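Local structure of diaminopimelate decarboxylase (Phaeodactylum tricornutum, 7JPJ) at residues Pro335-Asn339 with Ser340-Gly344; Ala380-Val383 with Gly384-Leu387. The protein probably catalyses the decarboxylation of diaminopimelate to lysine with the help of pyridoxal 5'-phosphate, working as an obligate dimer. All coordinates share one frame; numbering follows the deposited sequence.

Interaction 1: residues Pro335-Asn339 with Ser340-Gly344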
ATOM      1  N   PRO A 335      16.215 -21.212 -12.574  1.00 21.46           N
ATOM      2  CA  PRO A 335      16.095 -21.250 -14.038  1.00 21.98           C
ATOM      3  C   PRO A 335      14.644 -21.387 -14.472  1.00 21.58           C
ATOM      4  O   PRO A 335      13.895 -22.213 -13.943  1.00 21.53           O
ATOM      5  CB  PRO A 335      16.917 -22.482 -14.433  1.00 23.36           C
ATOM      6  CG  PRO A 335      16.927 -23.335 -13.204  1.00 23.42           C
ATOM      7  CD  PRO A 335      16.953 -22.375 -12.052  1.00 22.41           C
ATOM      8  N   GLY A 336      14.252 -20.567 -15.450  1.00 23.44           N
ATOM      9  CA  GLY A 336      12.938 -20.686 -16.065  1.00 22.48           C
ATOM     10  C   GLY A 336      12.699 -22.012 -16.759  1.00 22.69           C
ATOM     11  O   GLY A 336      11.570 -22.278 -17.187  1.00 22.26           O
ATOM     12  N   SER A 337      13.734 -22.841 -16.893  1.00 23.44           N
ATOM     13  CA  SER A 337      13.546 -24.185 -17.425  1.00 23.74           C
ATOM     14  C   SER A 337      12.813 -25.074 -16.428  1.00 23.89           C
ATOM     15  O   SER A 337      12.009 -25.927 -16.820  1.00 23.87           O
ATOM     16  CB  SER A 337      14.899 -24.790 -17.787  1.00 24.49           C
ATOM     17  OG  SER A 337      14.911 -26.183 -17.528  1.00 24.92           O
ATOM     18  N   GLY A 338      13.070 -24.885 -15.138  1.00 24.48           N
ATOM     19  CA  GLY A 338      12.524 -25.751 -14.118  1.00 24.84           C
ATOM     20  C   GLY A 338      13.373 -26.961 -13.800  1.00 25.61           C
ATOM     21  O   GLY A 338      12.961 -27.787 -12.973  1.00 25.93           O
ATOM     22  N   ASN A 339      14.540 -27.093 -14.425  1.00 27.60           N
ATOM     23  CA  ASN A 339      15.444 -28.209 -14.180  1.00 28.38           C
ATOM     24  C   ASN A 339      16.528 -27.779 -13.202  1.00 28.93           C
ATOM     25  O   ASN A 339      17.193 -26.758 -13.412  1.00 28.96           O
ATOM     26  CB  ASN A 339      16.082 -28.694 -15.483  1.00 28.44           C
ATOM     27  CG  ASN A 339      15.055 -29.087 -16.529  1.00 28.76           C
ATOM     28  OD1 ASN A 339      15.356 -29.124 -17.723  1.00 29.71           O
ATOM     29  ND2 ASN A 339      13.840 -29.395 -16.086  1.00 28.03           N
ATOM     30  N   SER A 340      16.708 -28.563 -12.137  1.00 25.90           N
ATOM     31  CA  SER A 340      17.769 -28.276 -11.180  1.00 26.28           C
ATOM     32  C   SER A 340      19.157 -28.434 -11.783  1.00 26.61           C
ATOM     33  O   SER A 340      20.137 -28.027 -11.150  1.00 26.90           O
ATOM     34  CB  SER A 340      17.629 -29.176  -9.953  1.00 26.64           C
ATOM     35  OG  SER A 340      16.314 -29.115  -9.429  1.00 26.37           O
ATOM     36  N   ALA A 341      19.266 -29.012 -12.979  1.00 26.84           N
ATOM     37  CA  ALA A 341      20.555 -29.089 -13.653  1.00 27.67           C
ATOM     38  C   ALA A 341      20.975 -27.750 -14.248  1.00 27.28           C
ATOM     39  O   ALA A 341      22.170 -27.532 -14.468  1.00 28.14           O
ATOM     40  CB  ALA A 341      20.513 -30.157 -14.745  1.00 29.02           C
ATOM     41  N   ASP A 342      20.026 -26.850 -14.505  1.00 27.74           N
ATOM     42  CA  ASP A 342      20.315 -25.554 -15.102  1.00 27.66           C
ATOM     43  C   ASP A 342      20.549 -24.458 -14.071  1.00 27.89           C
ATOM     44  O   ASP A 342      20.561 -23.278 -14.436  1.00 27.78           O
ATOM     45  CB  ASP A 342      19.179 -25.135 -16.041  1.00 26.95           C
ATOM     46  CG  ASP A 342      18.852 -26.196 -17.066  1.00 26.85           C
ATOM     47  OD1 ASP A 342      19.768 -26.953 -17.456  1.00 28.20           O
ATOM     48  OD2 ASP A 342      17.681 -26.268 -17.490  1.00 26.31           O
ATOM     49  N   VAL A 343      20.729 -24.813 -12.797  1.00 25.25           N
ATOM     50  CA  VAL A 343      21.038 -23.797 -11.795  1.00 25.45           C
ATOM     51  C   VAL A 343      22.394 -23.164 -12.086  1.00 25.83           C
ATOM     52  O   VAL A 343      22.513 -21.937 -12.197  1.00 25.84           O
ATOM     53  CB  VAL A 343      20.984 -24.397 -10.379  1.00 25.66           C
ATOM     54  CG1 VAL A 343      21.285 -23.325  -9.343  1.00 25.81           C
ATOM     55  CG2 VAL A 343      19.624 -25.026 -10.123  1.00 25.31           C
ATOM     56  N   GLY A 344      23.430 -23.989 -12.225  1.00 25.06           N
ATOM     57  CA  GLY A 344      24.735 -23.496 -12.618  1.00 26.09           C
ATOM     58  C   GLY A 344      25.496 -22.848 -11.474  1.00 26.13           C
ATOM     59  O   GLY A 344      25.220 -23.067 -10.290  1.00 25.78           O
TER

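Interaction 2: residues Ala380-Val383 with Gly384-Leu387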
ATOM      1  N   ALA A 380      23.090 -15.394 -12.050  1.00 21.18           N
ATOM      2  CA  ALA A 380      22.922 -14.703 -13.321  1.00 21.10           C
ATOM      3  C   ALA A 380      21.594 -15.090 -13.947  1.00 20.33           C
ATOM      4  O   ALA A 380      21.305 -16.275 -14.137  1.00 20.61           O
ATOM      5  CB  ALA A 380      24.077 -15.042 -14.261  1.00 22.53           C
ATOM      6  N   ALA A 381      20.775 -14.089 -14.246  1.00 20.30           N
ATOM      7  CA  ALA A 381      19.408 -14.308 -14.692  1.00 19.59           C
ATOM      8  C   ALA A 381      19.265 -13.906 -16.152  1.00 19.99           C
ATOM      9  O   ALA A 381      19.643 -12.794 -16.536  1.00 20.10           O
ATOM     10  CB  ALA A 381      18.417 -13.524 -13.830  1.00 18.92           C
ATOM     11  N   ALA A 382      18.736 -14.818 -16.957  1.00 20.49           N
ATOM     12  CA  ALA A 382      18.260 -14.489 -18.287  1.00 20.04           C
ATOM     13  C   ALA A 382      16.776 -14.148 -18.224  1.00 19.08           C
ATOM     14  O   ALA A 382      16.084 -14.453 -17.249  1.00 18.64           O
ATOM     15  CB  ALA A 382      18.497 -15.647 -19.255  1.00 19.98           C
ATOM     16  N   VAL A 383      16.290 -13.497 -19.280  1.00 19.98           N
ATOM     17  CA  VAL A 383      14.871 -13.180 -19.359  1.00 19.07           C
ATOM     18  C   VAL A 383      14.080 -14.477 -19.450  1.00 18.41           C
ATOM     19  O   VAL A 383      14.345 -15.327 -20.311  1.00 18.65           O
ATOM     20  CB  VAL A 383      14.588 -12.258 -20.553  1.00 19.23           C
ATOM     21  CG1 VAL A 383      13.090 -12.092 -20.752  1.00 18.38           C
ATOM     22  CG2 VAL A 383      15.258 -10.908 -20.343  1.00 20.01           C
ATOM     23  N   GLY A 384      13.114 -14.640 -18.550  1.00 20.59           N
ATOM     24  CA  GLY A 384      12.363 -15.871 -18.415  1.00 19.99           C
ATOM     25  C   GLY A 384      12.677 -16.652 -17.158  1.00 20.30           C
ATOM     26  O   GLY A 384      11.949 -17.602 -16.841  1.00 20.01           O
ATOM     27  N   ASP A 385      13.734 -16.291 -16.437  1.00 19.48           N
ATOM     28  CA  ASP A 385      14.067 -16.975 -15.199  1.00 20.02           C
ATOM     29  C   ASP A 385      13.131 -16.531 -14.078  1.00 19.35           C
ATOM     30  O   ASP A 385      12.544 -15.447 -14.110  1.00 18.68           O
ATOM     31  CB  ASP A 385      15.521 -16.708 -14.808  1.00 21.19           C
ATOM     32  CG  ASP A 385      16.508 -17.453 -15.688  1.00 21.63           C
ATOM     33  OD1 ASP A 385      16.119 -18.478 -16.286  1.00 21.32           O
ATOM     34  OD2 ASP A 385      17.671 -17.009 -15.785  1.00 22.39           O
ATOM     35  N   ILE A 386      13.001 -17.391 -13.077  1.00 19.46           N
ATOM     36  CA  ILE A 386      12.082 -17.167 -11.969  1.00 18.92           C
ATOM     37  C   ILE A 386      12.825 -16.475 -10.836  1.00 19.66           C
ATOM     38  O   ILE A 386      13.922 -16.897 -10.452  1.00 20.95           O
ATOM     39  CB  ILE A 386      11.471 -18.495 -11.493  1.00 19.11           C
ATOM     40  CG1 ILE A 386      10.742 -19.184 -12.646  1.00 18.59           C
ATOM     41  CG2 ILE A 386      10.546 -18.269 -10.311  1.00 18.65           C
ATOM     42  CD1 ILE A 386      10.465 -20.649 -12.400  1.00 19.28           C
ATOM     43  N   LEU A 387      12.234 -15.409 -10.303  1.00 18.53           N
ATOM     44  CA  LEU A 387      12.718 -14.759  -9.093  1.00 18.91           C
ATOM     45  C   LEU A 387      11.757 -15.080  -7.957  1.00 17.90           C
ATOM     46  O   LEU A 387      10.539 -14.967  -8.122  1.00 16.61           O
ATOM     47  CB  LEU A 387      12.840 -13.245  -9.281  1.00 18.44           C
ATOM     48  CG  LEU A 387      13.595 -12.496  -8.175  1.00 18.94           C
ATOM     49  CD1 LEU A 387      14.479 -11.409  -8.764  1.00 20.03           C
ATOM     50  CD2 LEU A 387      12.638 -11.905  -7.147  1.00 17.23           C
TER

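Interaction 1: residues Pro335-Asn339 with Ser340-Gly344
The amide of Asn339 and the carboxylate of Asp342 lie side by side and point the same way, their planes 51° apart, so they do not stack. Asn339 CB touches Asp342 OD2 at 3.5 Å. At the carboxylate's end, Ser337 OG donates to Asp342 OD2 across 2.8 Å, arriving nearly along the C-O direction. On the Asp342 backbone, Pro335 rests CB and CG of its ring, CB reaching Asp342 O at 3.7 Å, while Pro335 CD packs on Val343 CG2. Asp342 CG sits beside its own backbone N (chi1 -53°), which turns the acid back over the start of the loop, to Ser337. The serine hydroxyl suits its place because it serves both ways: besides donating to Asp342, it accepts from Asn339 N at 3.3 Å. Asp342 N also bonds Asn339 O (3.0 Å), a backbone link round the next bend. Gly338, at positive phi, takes backbone angles at which a CB would jam against the preceding carbonyl. Pro335 to Gly338 forms a type I beta turn, closed by Gly338 N to Pro335 O (3.0 Å) and overlapped by the ST turn of Ser337, in the loop between strands 331-334 and 347-353.

Interaction 2: residues Ala380-Val383 with Gly384-Leu387
Asp385 folds its carboxylate back over Ala382 and engages that residue twice. Asp385 OD2 accepts from Ala382 N at 2.7 Å, with an N-H...O angle of 147°, the donor lying above the carboxylate plane, 43° out of it. In the other direction, Asp385 N gives its hydrogen to Ala382 O at 3.1 Å and closes a type II beta turn from Ala382 to Asp385. Both polar backbone atoms of Ala382 are therefore satisfied by one residue, through its side chain and its main chain. The first torsion makes this possible: CG stands beside the backbone N of Asp385 (chi1 -73°), bringing the acid to the side where Ala382 lies. Ala382 O and Asp385 OD2 also come within 3.3 Å, but both are acceptors and no bond joins them.

The residue types fit the turn. Gly384 has a positive phi, and a CB there would collide with Val383 O. Val383 sits exposed at the corner of the turn. Ala381, small and buried, brings CA to 3.4 Å from Asp385 OD2, and its side chain touches Ile333 and Leu310.

From the end of strand 373-379, Arg379 forms a salt bridge to Asp385 OD2, and Gly336 N donates to Asp385 OD1. With an alanine here in place of Asp385, Ala382 N and Gly336 N would probably lose their acceptor and Arg379 its carboxylate mate. With a guanidinium and two backbone N-H groups around it, this buried carboxylate is likely to stay ionised, and it probably balances the arginine charge while accepting from two neutral backbone N-H groups at the turn leading into strand 386-390.

Overall arrangement
Interaction 1 precedes interaction 2 along the chain, yet their centres are only about 10 Å apart, on the same side of the chain's centre and away from the annotated sites. The first loop follows strand 331-334, the second leads into strand 386-390, and these two strands pair antiparallel in the mixed sheet, a sheet separate from the parallel one of the TIM-barrel part. They also meet directly, with Pro335 O packing 4.1 Å from Ile386 CD1. Arg379, at the end of strand 373-379, reaches both interactions. Helix 14-24 touches both as well, on Pro335 and on Ile386, so two loops far apart in sequence are brought together at the same region of the mixed sheet.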